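Local coordinates for probable transcriptional regulator (Pseudomonas aeruginosa, PDB 2ESN), which probably binds DNA through a winged helix-turn-helix domain as a LysR-type transcriptional regulator and regulates transcription in response to an effector held by its substrate-binding domain, at the interface of chains A and B and the interface of chains A and C. Residues are numbered along the deposited sequence; one frame, centred on the assembly and turned at random. Chains: chain A/B/C, probable transcriptional regulator.

Contact 1: the interface of chains A and B. Residues chain A 7, 10, 12, 15, 76-77, 80; chain B 12-13, 16, 80-81, 84-85, 88.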
loop_
_atom_site.group_PDB
_atom_site.type_symbol
_atom_site.label_atom_id
_atom_site.label_comp_id
_atom_site.label_asym_id
_atom_site.label_seq_id
_atom_site.Cartn_x
_atom_site.Cartn_y
_atom_site.Cartn_z
ATOM N N LEU A 7 -32.540 -3.906 -8.555
ATOM C CA LEU A 7 -31.882 -5.126 -8.270
ATOM C C LEU A 7 -32.580 -5.771 -7.075
ATOM O O LEU A 7 -32.679 -6.992 -6.978
ATOM C CB LEU A 7 -30.440 -4.773 -7.931
ATOM C CG LEU A 7 -29.252 -5.690 -8.163
ATOM C CD1 LEU A 7 -29.059 -5.954 -9.654
ATOM C CD2 LEU A 7 -28.045 -4.957 -7.539
ATOM N N LEU A 10 -36.009 -7.475 -8.262
ATOM C CA LEU A 10 -35.774 -8.641 -9.115
ATOM C C LEU A 10 -35.495 -9.909 -8.273
ATOM O O LEU A 10 -34.592 -9.898 -7.428
ATOM C CB LEU A 10 -34.577 -8.319 -10.043
ATOM C CG LEU A 10 -34.419 -8.900 -11.451
ATOM C CD1 LEU A 10 -33.112 -9.719 -11.629
ATOM C CD2 LEU A 10 -35.680 -9.656 -12.018
ATOM N N LEU A 12 -33.444 -12.553 -8.042
ATOM C CA LEU A 12 -32.121 -12.871 -8.637
ATOM C C LEU A 12 -31.932 -14.354 -9.020
ATOM O O LEU A 12 -31.175 -14.638 -9.916
ATOM C CB LEU A 12 -30.939 -12.381 -7.762
ATOM C CG LEU A 12 -30.962 -10.884 -7.448
ATOM C CD1 LEU A 12 -29.869 -10.520 -6.443
ATOM C CD2 LEU A 12 -30.888 -10.056 -8.738
ATOM N N LEU A 15 -32.147 -15.162 -12.720
ATOM C CA LEU A 15 -30.980 -14.895 -13.579
ATOM C C LEU A 15 -30.314 -16.180 -14.082
ATOM O O LEU A 15 -29.704 -16.160 -15.148
ATOM C CB LEU A 15 -29.935 -14.057 -12.845
ATOM C CG LEU A 15 -30.347 -12.584 -12.641
ATOM C CD1 LEU A 15 -29.179 -11.820 -12.146
ATOM C CD2 LEU A 15 -30.920 -11.899 -13.909
ATOM N N ALA A 76 -23.450 -8.888 -18.858
ATOM C CA ALA A 76 -23.632 -8.467 -17.452
ATOM C C ALA A 76 -24.010 -9.650 -16.571
ATOM O O ALA A 76 -23.332 -9.897 -15.563
ATOM C CB ALA A 76 -24.674 -7.306 -17.337
ATOM N N VAL A 77 -25.038 -10.409 -16.979
ATOM C CA VAL A 77 -25.449 -11.613 -16.229
ATOM C C VAL A 77 -24.328 -12.663 -16.167
ATOM O O VAL A 77 -24.091 -13.268 -15.113
ATOM C CB VAL A 77 -26.780 -12.234 -16.779
ATOM C CG1 VAL A 77 -27.172 -13.471 -16.038
ATOM C CG2 VAL A 77 -27.955 -11.211 -16.731
ATOM N N ALA A 80 -21.572 -11.324 -13.747
ATOM C CA ALA A 80 -22.126 -11.459 -12.388
ATOM C C ALA A 80 -22.155 -12.898 -11.903
ATOM O O ALA A 80 -21.731 -13.180 -10.784
ATOM C CB ALA A 80 -23.522 -10.838 -12.317
ATOM N N LEU B 12 -30.075 -16.785 -4.040
ATOM C CA LEU B 12 -29.275 -15.668 -4.452
ATOM C C LEU B 12 -29.767 -14.304 -3.968
ATOM O O LEU B 12 -28.987 -13.359 -3.879
ATOM C CB LEU B 12 -29.197 -15.669 -5.995
ATOM C CG LEU B 12 -27.989 -16.354 -6.642
ATOM C CD1 LEU B 12 -27.510 -17.546 -5.876
ATOM C CD2 LEU B 12 -28.155 -16.627 -8.145
ATOM N N ASN B 13 -31.058 -14.182 -3.718
ATOM C CA ASN B 13 -31.547 -12.992 -3.066
ATOM C C ASN B 13 -30.876 -12.753 -1.728
ATOM O O ASN B 13 -30.825 -11.612 -1.292
ATOM C CB ASN B 13 -33.050 -13.084 -2.898
ATOM C CG ASN B 13 -33.756 -13.089 -4.248
ATOM O OD1 ASN B 13 -33.637 -12.134 -5.020
ATOM N ND2 ASN B 13 -34.434 -14.174 -4.546
ATOM N N LEU B 16 -27.867 -10.085 -1.444
ATOM C CA LEU B 16 -28.173 -8.677 -1.144
ATOM C C LEU B 16 -28.190 -8.321 0.349
ATOM O O LEU B 16 -27.809 -7.237 0.742
ATOM C CB LEU B 16 -29.577 -8.320 -1.696
ATOM C CG LEU B 16 -29.692 -8.136 -3.200
ATOM C CD1 LEU B 16 -31.152 -7.754 -3.459
ATOM C CD2 LEU B 16 -28.796 -7.051 -3.698
ATOM N N ALA B 80 -20.295 -8.848 -8.428
ATOM C CA ALA B 80 -21.507 -9.349 -9.095
ATOM C C ALA B 80 -22.608 -8.257 -9.221
ATOM O O ALA B 80 -23.024 -7.895 -10.337
ATOM C CB ALA B 80 -22.012 -10.523 -8.397
ATOM N N LEU B 81 -23.011 -7.688 -8.084
ATOM C CA LEU B 81 -24.024 -6.611 -7.999
ATOM C C LEU B 81 -23.685 -5.405 -8.830
ATOM O O LEU B 81 -24.585 -4.755 -9.334
ATOM C CB LEU B 81 -24.241 -6.162 -6.523
ATOM C CG LEU B 81 -24.739 -7.270 -5.607
ATOM C CD1 LEU B 81 -25.032 -6.837 -4.178
ATOM C CD2 LEU B 81 -26.004 -7.816 -6.234
ATOM N N LEU B 84 -24.344 -6.532 -12.504
ATOM C CA LEU B 84 -25.795 -6.567 -12.749
ATOM C C LEU B 84 -26.349 -5.173 -12.804
ATOM O O LEU B 84 -27.097 -4.841 -13.733
ATOM C CB LEU B 84 -26.529 -7.336 -11.684
ATOM C CG LEU B 84 -26.287 -8.817 -11.681
ATOM C CD1 LEU B 84 -27.023 -9.409 -10.472
ATOM C CD2 LEU B 84 -26.767 -9.425 -13.015
ATOM N N GLY B 85 -25.930 -4.357 -11.827
ATOM C CA GLY B 85 -26.353 -2.976 -11.672
ATOM C C GLY B 85 -26.211 -2.189 -12.932
ATOM O O GLY B 85 -27.137 -1.516 -13.331
ATOM N N LEU B 88 -28.509 -3.478 -15.878
ATOM C CA LEU B 88 -29.892 -3.145 -15.580
ATOM C C LEU B 88 -30.206 -1.661 -15.745
ATOM O O LEU B 88 -31.386 -1.270 -15.924
ATOM C CB LEU B 88 -30.206 -3.574 -14.167
ATOM C CG LEU B 88 -30.424 -5.066 -14.081
ATOM C CD1 LEU B 88 -30.964 -5.452 -12.726
ATOM C CD2 LEU B 88 -31.386 -5.442 -15.184
HETATM O O HOH W 1 -34.199 -9.211 -4.719
#

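Contact 2: the interface of chains A and C. Residues chain A 212-213, 217-218, 221; chain C 24, 26, 29, 33, 133.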
loop_
_atom_site.group_PDB
_atom_site.type_symbol
_atom_site.label_atom_id
_atom_site.label_comp_id
_atom_site.label_asym_id
_atom_site.label_seq_id
_atom_site.Cartn_x
_atom_site.Cartn_y
_atom_site.Cartn_z
ATOM N N ASP A 212 20.470 -9.337 6.354
ATOM C CA ASP A 212 21.825 -8.849 6.278
ATOM C C ASP A 212 22.848 -9.872 6.742
ATOM O O ASP A 212 24.008 -9.620 6.696
ATOM C CB ASP A 212 21.959 -7.532 6.997
ATOM C CG ASP A 212 21.249 -6.452 6.278
ATOM O OD1 ASP A 212 21.926 -5.685 5.624
ATOM O OD2 ASP A 212 19.994 -6.428 6.320
ATOM N N SER A 213 22.398 -11.073 7.105
ATOM C CA SER A 213 23.372 -12.073 7.548
ATOM C C SER A 213 22.727 -13.404 7.306
ATOM O O SER A 213 21.506 -13.480 7.054
ATOM C CB SER A 213 23.729 -11.901 9.069
ATOM O OG SER A 213 22.511 -12.209 9.791
ATOM N N ASP A 217 26.142 -17.262 9.807
ATOM C CA ASP A 217 26.826 -16.141 10.495
ATOM C C ASP A 217 26.330 -15.942 11.976
ATOM O O ASP A 217 27.106 -15.609 12.887
ATOM C CB ASP A 217 26.592 -14.878 9.685
ATOM C CG ASP A 217 27.222 -14.978 8.294
ATOM O OD1 ASP A 217 26.487 -14.991 7.291
ATOM O OD2 ASP A 217 28.456 -15.159 8.225
ATOM N N ARG A 218 25.032 -16.092 12.155
ATOM C CA ARG A 218 24.402 -15.845 13.428
ATOM C C ARG A 218 24.808 -17.011 14.357
ATOM O O ARG A 218 25.154 -16.769 15.490
ATOM C CB ARG A 218 22.896 -15.757 13.231
ATOM C CG ARG A 218 22.459 -14.484 12.501
ATOM C CD ARG A 218 20.935 -14.316 12.478
ATOM N NE ARG A 218 20.132 -15.321 11.744
ATOM C CZ ARG A 218 19.787 -15.293 10.438
ATOM N NH1 ARG A 218 18.941 -16.232 9.926
ATOM N NH2 ARG A 218 20.249 -14.355 9.628
ATOM N N ALA A 221 28.477 -16.305 15.360
ATOM C CA ALA A 221 28.595 -15.165 16.261
ATOM C C ALA A 221 28.334 -15.591 17.738
ATOM O O ALA A 221 28.914 -15.004 18.644
ATOM C CB ALA A 221 27.627 -14.105 15.855
ATOM N N HIS C 24 20.856 -5.667 11.167
ATOM C CA HIS C 24 21.197 -7.037 11.513
ATOM C C HIS C 24 20.354 -7.643 12.663
ATOM O O HIS C 24 20.204 -8.847 12.731
ATOM C CB HIS C 24 22.649 -7.059 11.965
ATOM C CG HIS C 24 23.600 -6.965 10.823
ATOM N ND1 HIS C 24 24.236 -8.075 10.324
ATOM C CD2 HIS C 24 24.018 -5.897 10.082
ATOM C CE1 HIS C 24 25.007 -7.703 9.313
ATOM N NE2 HIS C 24 24.932 -6.383 9.182
ATOM N N ASN C 26 21.313 -8.082 15.494
ATOM C CA ASN C 26 22.223 -9.097 16.006
ATOM C C ASN C 26 23.521 -8.371 16.250
ATOM O O ASN C 26 24.042 -7.749 15.328
ATOM C CB ASN C 26 22.382 -10.198 14.920
ATOM C CG ASN C 26 23.129 -11.323 15.384
ATOM O OD1 ASN C 26 24.338 -11.236 15.535
ATOM N ND2 ASN C 26 22.433 -12.440 15.655
ATOM N N THR C 29 26.761 -10.100 14.245
ATOM C CA THR C 29 26.903 -9.908 12.792
ATOM C C THR C 29 27.001 -8.417 12.430
ATOM O O THR C 29 27.719 -8.070 11.483
ATOM C CB THR C 29 25.865 -10.694 11.967
ATOM O OG1 THR C 29 24.567 -10.158 12.207
ATOM C CG2 THR C 29 25.826 -12.172 12.351
ATOM N N GLU C 33 30.103 -6.786 10.257
ATOM C CA GLU C 33 29.966 -5.802 9.182
ATOM C C GLU C 33 30.828 -4.549 9.392
ATOM O O GLU C 33 31.401 -3.964 8.467
ATOM C CB GLU C 33 28.518 -5.356 9.074
ATOM C CG GLU C 33 28.226 -4.597 7.782
ATOM C CD GLU C 33 26.827 -4.028 7.711
ATOM O OE1 GLU C 33 26.694 -2.790 7.754
ATOM O OE2 GLU C 33 25.839 -4.784 7.588
ATOM N N ARG C 133 25.672 -8.444 -3.295
ATOM C CA ARG C 133 24.518 -8.823 -2.522
ATOM C C ARG C 133 23.350 -8.814 -3.503
ATOM O O ARG C 133 23.050 -7.806 -4.087
ATOM C CB ARG C 133 24.283 -7.814 -1.389
ATOM C CG ARG C 133 22.912 -8.104 -0.603
ATOM C CD ARG C 133 22.820 -7.012 0.517
ATOM N NE ARG C 133 21.446 -6.958 1.037
ATOM C CZ ARG C 133 20.877 -7.870 1.792
ATOM N NH1 ARG C 133 19.625 -7.715 2.173
ATOM N NH2 ARG C 133 21.510 -8.975 2.122
HETATM O O HOH W 2 23.919 -14.715 17.092
HETATM O O HOH W 3 20.392 -10.384 10.279
#

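Contact 3: the interface of chains A and B. Residues chain A 52-54, 56, 69-70; chain B 88, 91-92.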
loop_
_atom_site.group_PDB
_atom_site.type_symbol
_atom_site.label_atom_id
_atom_site.label_comp_id
_atom_site.label_asym_id
_atom_site.label_seq_id
_atom_site.Cartn_x
_atom_site.Cartn_y
_atom_site.Cartn_z
ATOM N N LEU A 52 -38.624 -8.172 -15.831
ATOM C CA LEU A 52 -37.878 -7.269 -16.697
ATOM C C LEU A 52 -38.761 -6.599 -17.692
ATOM O O LEU A 52 -38.278 -5.796 -18.459
ATOM C CB LEU A 52 -36.691 -8.002 -17.359
ATOM C CG LEU A 52 -35.594 -8.577 -16.418
ATOM C CD1 LEU A 52 -34.479 -9.354 -17.166
ATOM C CD2 LEU A 52 -34.886 -7.483 -15.583
ATOM N N ASP A 53 -40.073 -6.921 -17.678
ATOM C CA ASP A 53 -41.019 -6.284 -18.555
ATOM C C ASP A 53 -40.483 -6.321 -20.016
ATOM O O ASP A 53 -40.329 -5.285 -20.694
ATOM C CB ASP A 53 -41.210 -4.833 -18.140
ATOM C CG ASP A 53 -42.302 -4.149 -18.945
ATOM O OD1 ASP A 53 -43.244 -4.828 -19.320
ATOM O OD2 ASP A 53 -42.243 -2.941 -19.193
ATOM N N ASP A 54 -40.154 -7.530 -20.455
ATOM C CA ASP A 54 -39.631 -7.761 -21.814
ATOM C C ASP A 54 -39.916 -9.219 -22.178
ATOM O O ASP A 54 -39.958 -10.097 -21.288
ATOM C CB ASP A 54 -38.126 -7.406 -21.893
ATOM C CG ASP A 54 -37.621 -7.273 -23.346
ATOM O OD1 ASP A 54 -37.825 -6.220 -23.999
ATOM O OD2 ASP A 54 -37.050 -8.270 -23.841
ATOM N N LEU A 56 -37.951 -11.018 -23.880
ATOM C CA LEU A 56 -36.606 -11.584 -23.629
ATOM C C LEU A 56 -36.104 -12.562 -24.742
ATOM O O LEU A 56 -34.960 -12.438 -25.249
ATOM C CB LEU A 56 -36.503 -12.224 -22.249
ATOM C CG LEU A 56 -36.719 -11.330 -21.002
ATOM C CD1 LEU A 56 -36.628 -12.155 -19.843
ATOM C CD2 LEU A 56 -35.633 -10.243 -20.962
ATOM N N ARG A 69 -32.944 -6.103 -25.909
ATOM C CA ARG A 69 -32.571 -5.856 -24.485
ATOM C C ARG A 69 -31.855 -7.058 -23.837
ATOM O O ARG A 69 -30.857 -6.877 -23.145
ATOM C CB ARG A 69 -33.770 -5.405 -23.637
ATOM C CG ARG A 69 -34.311 -4.066 -24.077
ATOM C CD ARG A 69 -34.912 -3.284 -22.972
ATOM N NE ARG A 69 -36.214 -3.795 -22.547
ATOM C CZ ARG A 69 -36.999 -3.165 -21.672
ATOM N NH1 ARG A 69 -36.605 -2.005 -21.154
ATOM N NH2 ARG A 69 -38.177 -3.684 -21.313
ATOM N N ALA A 70 -32.358 -8.267 -24.081
ATOM C CA ALA A 70 -31.754 -9.522 -23.528
ATOM C C ALA A 70 -30.260 -9.683 -23.869
ATOM O O ALA A 70 -29.410 -10.024 -23.012
ATOM C CB ALA A 70 -32.517 -10.699 -24.058
ATOM N N LEU B 88 -28.509 -3.478 -15.878
ATOM C CA LEU B 88 -29.892 -3.145 -15.580
ATOM C C LEU B 88 -30.206 -1.661 -15.745
ATOM O O LEU B 88 -31.386 -1.270 -15.924
ATOM C CB LEU B 88 -30.206 -3.574 -14.167
ATOM C CG LEU B 88 -30.424 -5.066 -14.081
ATOM C CD1 LEU B 88 -30.964 -5.452 -12.726
ATOM C CD2 LEU B 88 -31.386 -5.442 -15.184
ATOM N N TRP B 91 -30.889 -0.914 -19.134
ATOM C CA TRP B 91 -32.223 -1.504 -19.436
ATOM C C TRP B 91 -33.317 -0.609 -20.062
ATOM O O TRP B 91 -33.752 -0.839 -21.185
ATOM C CB TRP B 91 -32.782 -2.245 -18.207
ATOM C CG TRP B 91 -33.777 -3.317 -18.536
ATOM C CD1 TRP B 91 -35.085 -3.349 -18.179
ATOM C CD2 TRP B 91 -33.542 -4.507 -19.307
ATOM N NE1 TRP B 91 -35.689 -4.483 -18.677
ATOM C CE2 TRP B 91 -34.765 -5.211 -19.372
ATOM C CE3 TRP B 91 -32.422 -5.042 -19.949
ATOM C CZ2 TRP B 91 -34.902 -6.430 -20.065
ATOM C CZ3 TRP B 91 -32.552 -6.255 -20.616
ATOM C CH2 TRP B 91 -33.791 -6.930 -20.675
ATOM N N ARG B 92 -33.761 0.401 -19.330
ATOM C CA ARG B 92 -34.851 1.267 -19.789
ATOM C C ARG B 92 -34.322 2.723 -19.929
ATOM O O ARG B 92 -33.301 3.048 -19.306
ATOM C CB ARG B 92 -36.029 1.169 -18.797
ATOM C CG ARG B 92 -37.128 0.230 -19.269
ATOM C CD ARG B 92 -37.636 -0.761 -18.192
ATOM N NE ARG B 92 -39.056 -1.049 -18.435
ATOM C CZ ARG B 92 -39.958 -1.386 -17.506
ATOM N NH1 ARG B 92 -39.621 -1.535 -16.217
ATOM N NH2 ARG B 92 -41.213 -1.564 -17.876
#

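Contact 1: the interface of chains A and B
With CG anti to the backbone N (chi1 -151°), A:Leu7 turns both methyl branches from its loop onto helix 68-91 of chain B, the linker helix that pairs with its twin in LysR-type dimers. B:Leu84 has the other common torsion, CG anti to the carbonyl carbon (chi1 -69°), which pushes its branched end into chain A. The two side chains cross at about a right angle: A:Leu7 CD1 rests on B:Leu84 CB at 3.5 Å and also meets the tip of B:Leu88, while CD2 reaches B:Leu81 CD2 at 3.7 Å. A:Leu15, on helix 14-24, comes tip to tip with B:Leu84, its CD1 lying 3.5 Å from B:Leu84 CD2. A methyl suits A:Ala80, because the two linker helices run so close that A:Ala80 CA is 4.0 Å from B:Ala80 CA; A:Ala80 CB packs tightly under B:Leu84 CG at 3.5 Å. At the rim of this apolar patch a polar side chain ties the two chains together. The amide oxygen of B:Asn13 accepts from the backbone, A:Leu12 N to B:Asn13 OD1 at 3.1 Å, the donor standing above the carbonyl plane. A water 3.0 Å from B:Asn13 OD1 also binds A:Leu10 O.

Contact 2: the interface of chains A and C
The helix-turn-helix region of chain C, a LysR-family DNA-binding fold, rests on the substrate-binding domain of chain A: the end of helix 14-24 and the start of helix 27-34 meet the loop of A:Asp212 and A:Ser213 and helix 215-222. A:Asp212 lays its CB over the C:His24 imidazole, 3.8 Å from the ring centroid, a CH-pi contact in which the flat face seats the CH2. That ring is held within chain C by C:His24 ND1 bonding C:Thr29 OG1 at 2.8 Å, while NE2 donates in the ring plane to the carboxylate of C:Glu33. A:Asp212 OD1 lies 4.7 Å from C:His24 NE2, and the nearby acids may favour a protonated histidine. C:Thr29 puts OG1 in the crowded position between backbone N and carbonyl carbon (chi1 67°), where it also touches A:Ser213 CB at 3.7 Å; its methyl CG2 turns toward A:Asp217. Short side chains at A:Ser213 and C:Thr29 let the two backbones come near each other. A:Arg218 bends at chi3 (-64°), so that NH2 donates in the guanidinium plane to A:Ser213 OG at 3.1 Å, and its aliphatic CG lies 3.8 Å from C:Asn26 ND2. One water joins A:Ser213 OG to C:His24 O, another C:Asn26 ND2 to A:Arg218 O.

Contact 3: the interface of chains A and B
B:Trp91, at the end of helix 68-91, pushes its indole between A:Leu52 and A:Arg69. Its N-H donates at the ring edge, NE1 to the backbone A:Leu52 O at 2.9 Å, nearly straight (161° at H), in the carbonyl plane and on a lone pair. A:Leu52 lies along one side, CD2 above that face but toward the rim, CB 3.6 Å from B:Trp91 CZ2. Over the opposite face A:Arg69 lies nearly parallel, guanidinium and ring planes 13° apart. Arginine suits this place because it serves the ring twice: CB covers the six-membered ring at 3.7 Å from its centroid, and NH1 lies over the five-membered ring at 3.8 Å, a cation-pi contact. The same NH1 donates to the backbone B:Trp91 O at 3.1 Å, from above the carbonyl plane. B:Trp91 has CG anti to the backbone N (chi1 -156°), which swings the indole out toward chain A. A:Leu56 CD2 touches B:Trp91 CH2 at 3.8 Å. B:Arg92 meets the oppositely charged A:Asp53, but the model brings them too close for their geometry to be read.

Farther out, A:Asp54 positions the arginine: its OD1 takes A:Arg69 NE in a salt bridge of 3.3 Å, met from above the carboxylate plane, while OD2 accepts from A:Leu56 N and so ties the acid to its own loop. The contact clamps the end of one linker helix onto the DNA-binding domain of its partner, and so probably fixes the domain's orientation within the dimer.

Contact 1 and contact 3 belong to one two-fold dimer interface between chains A and B: their C-alpha centres are about 13 Å apart, and both use B:Leu88 and the linker helix starting at residue 68 in each chain. Contact 2 lies about 57 Å from contact 1 and 68 Å from contact 3, between the substrate-binding domain of chain A and helices 14-24 and 27-34 of chain C. With its twin it gives the DNA-binding region of each chain a part in both interfaces, a scheme that can link the four deposited copies into the tetramer common among LysR-type regulators, and may couple effector and DNA binding.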